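Local coordinates for Tautomerase_3 domain-containing protein (PDB 7M58) that belongs to the cis-3-chloroacrylic acid dehalogenase family of the tautomerase superfamily and is probably a hydrolase acting on small acids such as 3-haloacrylates, at residues Pro1-Ser7 with His62-Asp68; Arg16-Val20 with Asp91-Leu95; Leu82-Thr86 with Val100-Val104. The contacts are given in a common frame with arbitrary orientation. Numbering follows the deposited sequence.

Interaction 1: Pro1-Ser7 with His62-Asp68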
# COMPACT_ATOMS: atom_id res chain seq x y z
N PRO A 1 1.90 10.06 9.19
CA PRO A 1 1.12 10.05 7.95
C PRO A 1 1.96 10.07 6.69
O PRO A 1 2.79 10.96 6.53
CB PRO A 1 0.31 11.35 8.03
CG PRO A 1 1.17 12.26 8.85
CD PRO A 1 1.82 11.37 9.88
N SER A 2 1.75 9.09 5.81
CA SER A 2 2.41 9.06 4.51
C SER A 2 1.33 9.01 3.44
O SER A 2 0.51 8.08 3.42
CB SER A 2 3.36 7.88 4.36
OG SER A 2 2.65 6.67 4.37
N TYR A 3 1.28 10.04 2.61
CA TYR A 3 0.42 10.06 1.44
C TYR A 3 1.17 9.52 0.24
O TYR A 3 2.23 10.05 -0.13
CB TYR A 3 -0.06 11.49 1.18
CG TYR A 3 -0.98 11.99 2.25
CD1 TYR A 3 -0.48 12.57 3.41
CD2 TYR A 3 -2.36 11.87 2.12
CE1 TYR A 3 -1.32 13.02 4.40
CE2 TYR A 3 -3.21 12.33 3.11
CZ TYR A 3 -2.68 12.89 4.25
OH TYR A 3 -3.51 13.35 5.24
N ALA A 4 0.64 8.47 -0.38
CA ALA A 4 1.14 8.00 -1.66
C ALA A 4 0.16 8.44 -2.74
O ALA A 4 -1.05 8.25 -2.60
CB ALA A 4 1.34 6.49 -1.65
N VAL A 5 0.68 9.08 -3.77
CA VAL A 5 -0.12 9.68 -4.83
C VAL A 5 0.24 8.97 -6.12
O VAL A 5 1.40 9.03 -6.55
CB VAL A 5 0.12 11.19 -4.96
CG1 VAL A 5 -0.65 11.73 -6.14
CG2 VAL A 5 -0.20 11.93 -3.65
N SER A 6 -0.72 8.29 -6.72
CA SER A 6 -0.49 7.54 -7.94
C SER A 6 -1.16 8.24 -9.10
O SER A 6 -2.36 8.58 -9.01
CB SER A 6 -1.02 6.11 -7.82
OG SER A 6 -0.25 5.38 -6.89
N SER A 7 -0.40 8.47 -10.17
CA SER A 7 -0.89 9.10 -11.39
C SER A 7 0.03 8.72 -12.53
O SER A 7 1.19 8.34 -12.32
CB SER A 7 -0.95 10.63 -11.26
OG SER A 7 0.34 11.17 -11.00
N HIS A 62 -6.39 11.18 -14.05
CA HIS A 62 -6.90 10.40 -12.94
C HIS A 62 -5.80 10.25 -11.90
O HIS A 62 -4.65 9.94 -12.24
CB HIS A 62 -7.38 9.02 -13.39
CG HIS A 62 -7.97 8.21 -12.29
ND1 HIS A 62 -9.28 8.34 -11.88
CD2 HIS A 62 -7.42 7.27 -11.48
CE1 HIS A 62 -9.52 7.52 -10.88
NE2 HIS A 62 -8.41 6.85 -10.61
N VAL A 63 -6.15 10.48 -10.63
CA VAL A 63 -5.20 10.43 -9.53
C VAL A 63 -5.80 9.60 -8.41
O VAL A 63 -6.98 9.75 -8.07
CB VAL A 63 -4.86 11.85 -9.03
CG1 VAL A 63 -4.03 11.78 -7.76
CG2 VAL A 63 -4.16 12.64 -10.09
N TRP A 64 -4.99 8.72 -7.83
CA TRP A 64 -5.39 7.96 -6.66
C TRP A 64 -4.47 8.34 -5.51
O TRP A 64 -3.24 8.33 -5.67
CB TRP A 64 -5.32 6.44 -6.90
CG TRP A 64 -5.73 5.60 -5.70
CD1 TRP A 64 -6.90 5.68 -4.99
CD2 TRP A 64 -4.97 4.55 -5.09
NE1 TRP A 64 -6.92 4.74 -3.98
CE2 TRP A 64 -5.74 4.04 -4.02
CE3 TRP A 64 -3.72 3.99 -5.35
CZ2 TRP A 64 -5.29 2.99 -3.20
CZ3 TRP A 64 -3.27 2.96 -4.53
CH2 TRP A 64 -4.06 2.47 -3.47
N ILE A 65 -5.06 8.69 -4.37
CA ILE A 65 -4.33 9.11 -3.18
C ILE A 65 -4.56 8.04 -2.13
O ILE A 65 -5.71 7.80 -1.73
CB ILE A 65 -4.83 10.47 -2.66
CG1 ILE A 65 -4.87 11.52 -3.77
CG2 ILE A 65 -3.95 10.96 -1.52
CD1 ILE A 65 -3.61 12.25 -3.94
N HIS A 66 -3.49 7.40 -1.65
CA HIS A 66 -3.55 6.45 -0.54
C HIS A 66 -2.84 7.04 0.66
O HIS A 66 -1.64 7.32 0.60
CB HIS A 66 -2.93 5.10 -0.87
CG HIS A 66 -3.02 4.13 0.27
ND1 HIS A 66 -4.03 3.20 0.38
CD2 HIS A 66 -2.26 4.00 1.38
CE1 HIS A 66 -3.87 2.51 1.50
NE2 HIS A 66 -2.80 2.97 2.12
N ALA A 67 -3.55 7.17 1.77
CA ALA A 67 -3.01 7.80 2.96
C ALA A 67 -2.96 6.79 4.10
O ALA A 67 -3.96 6.16 4.41
CB ALA A 67 -3.88 8.99 3.35
N ASP A 68 -1.81 6.67 4.76
CA ASP A 68 -1.71 5.88 5.98
C ASP A 68 -1.67 6.86 7.15
O ASP A 68 -0.75 7.67 7.26
CB ASP A 68 -0.48 4.96 5.99
CG ASP A 68 -0.57 3.77 4.99
OD1 ASP A 68 -1.35 2.82 5.22
OD2 ASP A 68 0.18 3.76 3.97
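Two strands far apart can become direct neighbours when a fold repeats a beta-alpha-beta unit, and the tautomerase fold does this at its centre: the strand of Pro1-Ser7 runs antiparallel to that of His62-Asp68, joining the two units of the chain. The axes approach to 4.6 Å at 163°. His62 enters just ahead of the pairing, and its NE2 is bound by Gln40 of the third subunit. Val63 follows, its CG1 lying 3.7 Å from Val5 CG1 on the face that Tyr3 and Ile65 share. Trp64 makes the first hydrogen-bonded pair, with Trp64 N to Ser6 O at 2.9 Å and Ser6 N to Trp64 O at 2.7 Å; its indole lies on the other face, edge-to-face with Tyr103. Ile65 turns back to the Val63 side, where its CD1 reaches Val5 CG2 at 3.4 Å and its CG2 meets the edge of the Tyr3 ring. His66 pairs likewise with Ala4: Ala4 N to His66 O at 2.7 Å and His66 N to Ala4 O at 2.8 Å. Ala67 is small enough for the Tyr3 ring to come close, CB to CE2 at 3.4 Å, while Tyr3 OH bonds to His28. Asp68 ends the run with Ser2. Beside this pair lies the amino-terminal Pro1, the catalytic base or acid in characterised superfamily members and probably so here; a bound sulfate, about 3 Å from its side chain, probably came from the crystallisation liquor but may mark an anion pocket. Pro1 is backbone hydrogen-bonded to Gln40 of strand 40-46, and its CA also makes a CA-H...O contact with Asp68 O, at 3.1 Å.

Interaction 2: Arg16-Val20 with Asp91-Leu95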
# COMPACT_ATOMS: atom_id res chain seq x y z
N ARG A 16 3.96 21.20 -9.58
CA ARG A 16 2.64 20.82 -9.11
C ARG A 16 2.75 19.69 -8.09
O ARG A 16 1.94 19.61 -7.17
CB ARG A 16 1.84 20.36 -10.33
CG ARG A 16 1.51 21.47 -11.36
CD ARG A 16 0.07 21.60 -11.89
NE ARG A 16 -0.08 22.82 -12.69
CZ ARG A 16 -1.18 23.12 -13.40
NH1 ARG A 16 -2.19 22.25 -13.48
NH2 ARG A 16 -1.24 24.27 -14.08
N ARG A 17 3.80 18.86 -8.17
CA ARG A 17 4.13 17.95 -7.08
C ARG A 17 4.46 18.73 -5.82
O ARG A 17 4.09 18.32 -4.71
CB ARG A 17 5.34 17.06 -7.42
CG ARG A 17 5.15 15.91 -8.37
CD ARG A 17 6.51 15.23 -8.49
NE ARG A 17 6.53 13.99 -9.27
CZ ARG A 17 7.64 13.32 -9.59
NH1 ARG A 17 8.82 13.78 -9.20
NH2 ARG A 17 7.56 12.20 -10.27
N ALA A 18 5.22 19.81 -5.96
CA ALA A 18 5.55 20.64 -4.81
C ALA A 18 4.30 21.26 -4.20
O ALA A 18 4.15 21.31 -2.97
CB ALA A 18 6.53 21.73 -5.23
N ALA A 19 3.37 21.71 -5.06
CA ALA A 19 2.13 22.31 -4.58
C ALA A 19 1.23 21.27 -3.92
O ALA A 19 0.59 21.56 -2.91
CB ALA A 19 1.41 23.01 -5.73
N VAL A 20 1.16 20.06 -4.49
CA VAL A 20 0.34 19.01 -3.90
C VAL A 20 0.89 18.61 -2.54
O VAL A 20 0.15 18.46 -1.56
CB VAL A 20 0.24 17.80 -4.85
CG1 VAL A 20 -0.31 16.60 -4.09
CG2 VAL A 20 -0.63 18.11 -6.07
N ASP A 91 -8.74 20.92 -7.48
CA ASP A 91 -8.50 22.30 -7.91
C ASP A 91 -7.01 22.55 -8.19
O ASP A 91 -6.68 23.15 -9.22
CB ASP A 91 -9.06 23.30 -6.89
CG ASP A 91 -9.43 24.66 -7.53
OD1 ASP A 91 -9.64 24.73 -8.78
OD2 ASP A 91 -9.56 25.65 -6.79
N VAL A 92 -6.12 22.10 -7.31
CA VAL A 92 -4.69 22.36 -7.51
C VAL A 92 -4.20 21.76 -8.82
O VAL A 92 -3.39 22.36 -9.53
CB VAL A 92 -3.88 21.86 -6.30
CG1 VAL A 92 -2.47 21.51 -6.69
CG2 VAL A 92 -3.85 22.93 -5.24
N LEU A 93 -4.69 20.57 -9.18
CA LEU A 93 -4.29 19.91 -10.42
C LEU A 93 -5.19 20.27 -11.60
O LEU A 93 -4.94 19.79 -12.71
CB LEU A 93 -4.29 18.39 -10.23
CG LEU A 93 -3.31 17.80 -9.21
CD1 LEU A 93 -3.52 16.28 -9.08
CD2 LEU A 93 -1.86 18.12 -9.55
N GLU A 94 -6.20 21.12 -11.40
CA GLU A 94 -7.18 21.46 -12.44
C GLU A 94 -7.80 20.20 -13.04
O GLU A 94 -7.79 19.96 -14.25
CB GLU A 94 -6.55 22.35 -13.51
CG GLU A 94 -5.85 23.58 -12.91
CD GLU A 94 -5.47 24.64 -13.94
OE1 GLU A 94 -6.19 25.65 -14.05
OE2 GLU A 94 -4.44 24.46 -14.64
N LEU A 95 -8.34 19.38 -12.15
CA LEU A 95 -9.03 18.13 -12.42
C LEU A 95 -10.45 18.21 -11.86
O LEU A 95 -10.72 18.99 -10.95
CB LEU A 95 -8.29 16.96 -11.76
CG LEU A 95 -7.03 16.48 -12.44
CD1 LEU A 95 -6.47 15.28 -11.66
CD2 LEU A 95 -7.35 16.14 -13.89
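This is a peripheral helix-to-helix-end contact, part apolar and part ionic, between the early turns of helix 14-31 and the point where helix 75-92 runs out into a loop. It illustrates how two helices on the same side of a sheet can be joined where one of them stops. The inner part is apolar: Val20 CG2 lies 3.7 Å from Leu93 CD2 and 3.9 Å from Val92 CG1, and Ala19 adds a looser approach, its CB 4.3 Å from Val92 CG1. Toward solvent the contact becomes ionic. Arg16 reaches out to the C-terminal end of helix 75-92 and forms a salt bridge with Glu94, NH2 to OE2 at 3.3 Å, supplemented by a weak hydrogen bond from NH1 to the same OE2 at 3.4 Å. The carboxylate approaches near the plane of the guanidinium, at its edge. Glu94 owes its place to the backbone: its positive phi of 53° belongs to a Schellman motif that ends the helix, with Glu94 N bonded to Asp91 O at 3.0 Å. Arg17, one residue on, points away and forms salt bridges with Asp45 of its own chain and with Asp47 of the second subunit. Below the apolar layer lies the sheet: Val20 packs on Phe43 of strand 40-46, while Leu93 touches Val63 of strand 63-70 and Ile12 of the loop leading into helix 14-31.

Interaction 3: Leu82-Thr86 with Val100-Val104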
# COMPACT_ATOMS: atom_id res chain seq x y z
N LEU A 82 -10.92 13.64 4.08
CA LEU A 82 -11.16 13.03 2.77
C LEU A 82 -11.81 14.02 1.82
O LEU A 82 -11.35 14.19 0.69
CB LEU A 82 -12.04 11.79 2.91
CG LEU A 82 -11.37 10.45 3.21
CD1 LEU A 82 -12.32 9.57 3.95
CD2 LEU A 82 -10.98 9.78 1.90
N GLU A 83 -12.88 14.68 2.26
CA GLU A 83 -13.58 15.60 1.37
C GLU A 83 -12.68 16.76 0.96
O GLU A 83 -12.71 17.20 -0.19
CB GLU A 83 -14.84 16.10 2.06
CG GLU A 83 -15.82 15.01 2.37
CD GLU A 83 -17.15 15.54 2.91
OE1 GLU A 83 -17.13 16.43 3.79
OE2 GLU A 83 -18.21 15.08 2.43
N GLN A 84 -11.85 17.23 1.88
CA GLN A 84 -11.00 18.37 1.56
C GLN A 84 -9.84 17.97 0.65
O GLN A 84 -9.41 18.78 -0.18
CB GLN A 84 -10.52 18.99 2.85
CG GLN A 84 -11.64 19.72 3.60
CD GLN A 84 -11.12 20.76 4.57
OE1 GLN A 84 -9.95 21.16 4.52
NE2 GLN A 84 -11.97 21.15 5.52
N ILE A 85 -9.33 16.74 0.78
CA ILE A 85 -8.29 16.27 -0.13
C ILE A 85 -8.84 16.13 -1.54
O ILE A 85 -8.23 16.60 -2.51
CB ILE A 85 -7.69 14.95 0.37
CG1 ILE A 85 -6.81 15.22 1.59
CG2 ILE A 85 -6.90 14.26 -0.73
CD1 ILE A 85 -6.43 13.97 2.37
N THR A 86 -9.99 15.49 -1.68
CA THR A 86 -10.63 15.38 -2.99
C THR A 86 -10.86 16.76 -3.58
O THR A 86 -10.60 16.98 -4.77
CB THR A 86 -11.96 14.61 -2.90
OG1 THR A 86 -11.75 13.38 -2.19
CG2 THR A 86 -12.55 14.32 -4.28
N VAL A 100 -10.17 12.49 -8.56
CA VAL A 100 -9.21 12.39 -7.46
C VAL A 100 -9.83 11.42 -6.46
O VAL A 100 -10.74 11.79 -5.71
CB VAL A 100 -8.88 13.73 -6.81
CG1 VAL A 100 -7.87 13.54 -5.69
CG2 VAL A 100 -8.38 14.75 -7.84
N TRP A 101 -9.34 10.19 -6.44
CA TRP A 101 -9.83 9.15 -5.55
C TRP A 101 -8.92 9.04 -4.34
O TRP A 101 -7.70 8.88 -4.49
CB TRP A 101 -9.89 7.82 -6.28
CG TRP A 101 -10.92 7.76 -7.31
CD1 TRP A 101 -11.56 8.81 -7.88
CD2 TRP A 101 -11.47 6.58 -7.89
NE1 TRP A 101 -12.48 8.36 -8.80
CE2 TRP A 101 -12.44 6.99 -8.83
CE3 TRP A 101 -11.23 5.21 -7.72
CZ2 TRP A 101 -13.16 6.09 -9.58
CZ3 TRP A 101 -11.94 4.32 -8.47
CH2 TRP A 101 -12.91 4.76 -9.38
N VAL A 102 -9.50 9.04 -3.14
CA VAL A 102 -8.73 9.06 -1.90
C VAL A 102 -9.16 7.89 -1.01
O VAL A 102 -10.36 7.69 -0.77
CB VAL A 102 -8.90 10.40 -1.14
CG1 VAL A 102 -7.86 10.53 -0.04
CG2 VAL A 102 -8.83 11.57 -2.10
N TYR A 103 -8.18 7.13 -0.51
CA TYR A 103 -8.39 6.06 0.46
C TYR A 103 -7.61 6.36 1.73
O TYR A 103 -6.44 6.74 1.68
CB TYR A 103 -7.92 4.71 -0.04
CG TYR A 103 -8.72 4.05 -1.11
CD1 TYR A 103 -9.69 4.73 -1.82
CD2 TYR A 103 -8.47 2.73 -1.43
CE1 TYR A 103 -10.39 4.11 -2.81
CE2 TYR A 103 -9.16 2.10 -2.41
CZ TYR A 103 -10.13 2.79 -3.10
OH TYR A 103 -10.83 2.12 -4.09
N VAL A 104 -8.22 6.11 2.88
CA VAL A 104 -7.56 6.30 4.16
C VAL A 104 -7.46 4.96 4.88
O VAL A 104 -8.49 4.37 5.23
CB VAL A 104 -8.28 7.35 5.02
CG1 VAL A 104 -7.86 7.25 6.48
CG2 VAL A 104 -7.95 8.72 4.48
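Val102, Leu82 and Thr86 carry most of this contact, in which helix 75-92 lies against strand 100-107. Val102 is the most deeply engaged, its CA-CB bond aimed at the helix and its side chain received by three helical residues one turn or less apart. Leu82 brings CD2 to 3.7 Å from Val102 CB and to 3.4 Å from Val102 O, so it packs against backbone as well as side chain, and its CG also reaches Val104 CG2 at 4.0 Å. Thr86, one turn further on, places OG1 3.4 Å from Val102 CG2 and CG2 3.4 Å from Val100 O. Its hydroxyl donates to Leu82 O at 3.0 Å, which lets a polar residue sit in an otherwise apolar interface. Ile85 completes the grip on Val102, CG2 to CG2 at 3.6 Å. The strand's alternation explains the rest: Val100, Val102 and Val104 face the helix, while the CA-CB bonds of Trp101 and Tyr103 point away; their rings meet His62 and Trp64 of the same chain, and on the third subunit Trp101 meets Tyr115 edge-to-face and Tyr103 OH bonds Glu114. The segment axes pass 8.4 Å apart at 151°, the helix running roughly opposite to the strand. Such packing is characteristic of a beta-alpha-beta crossover, here made by strand 63-70, helix 75-92 and strand 100-107, the second such unit of the tautomerase fold.

Overall arrangement
The three contacts lie on or around the central four-stranded sheet. Interaction 1 pairs its two inner strands; interaction 3, centred about 9 Å away, packs a helix on strand 100-107. That strand neighbours 63-70 in the sheet, joined by probable hydrogen bonds, Ile65 N to Trp101 O at 2.6 Å and Ile65 O to Tyr103 N at 2.8 Å. Interaction 2, about 13 Å from interaction 1 between centres, meets it where Val63 CG2 lies 3.8 Å from both Leu93 CD1 and Leu95 CD1. Interactions 2 and 3 do not touch, although both use helix 75-92. Interaction 1 contains Pro1, the probable catalytic residue, beside the sulfate that may mark the pocket; interactions 1 and 3 both reach the third subunit.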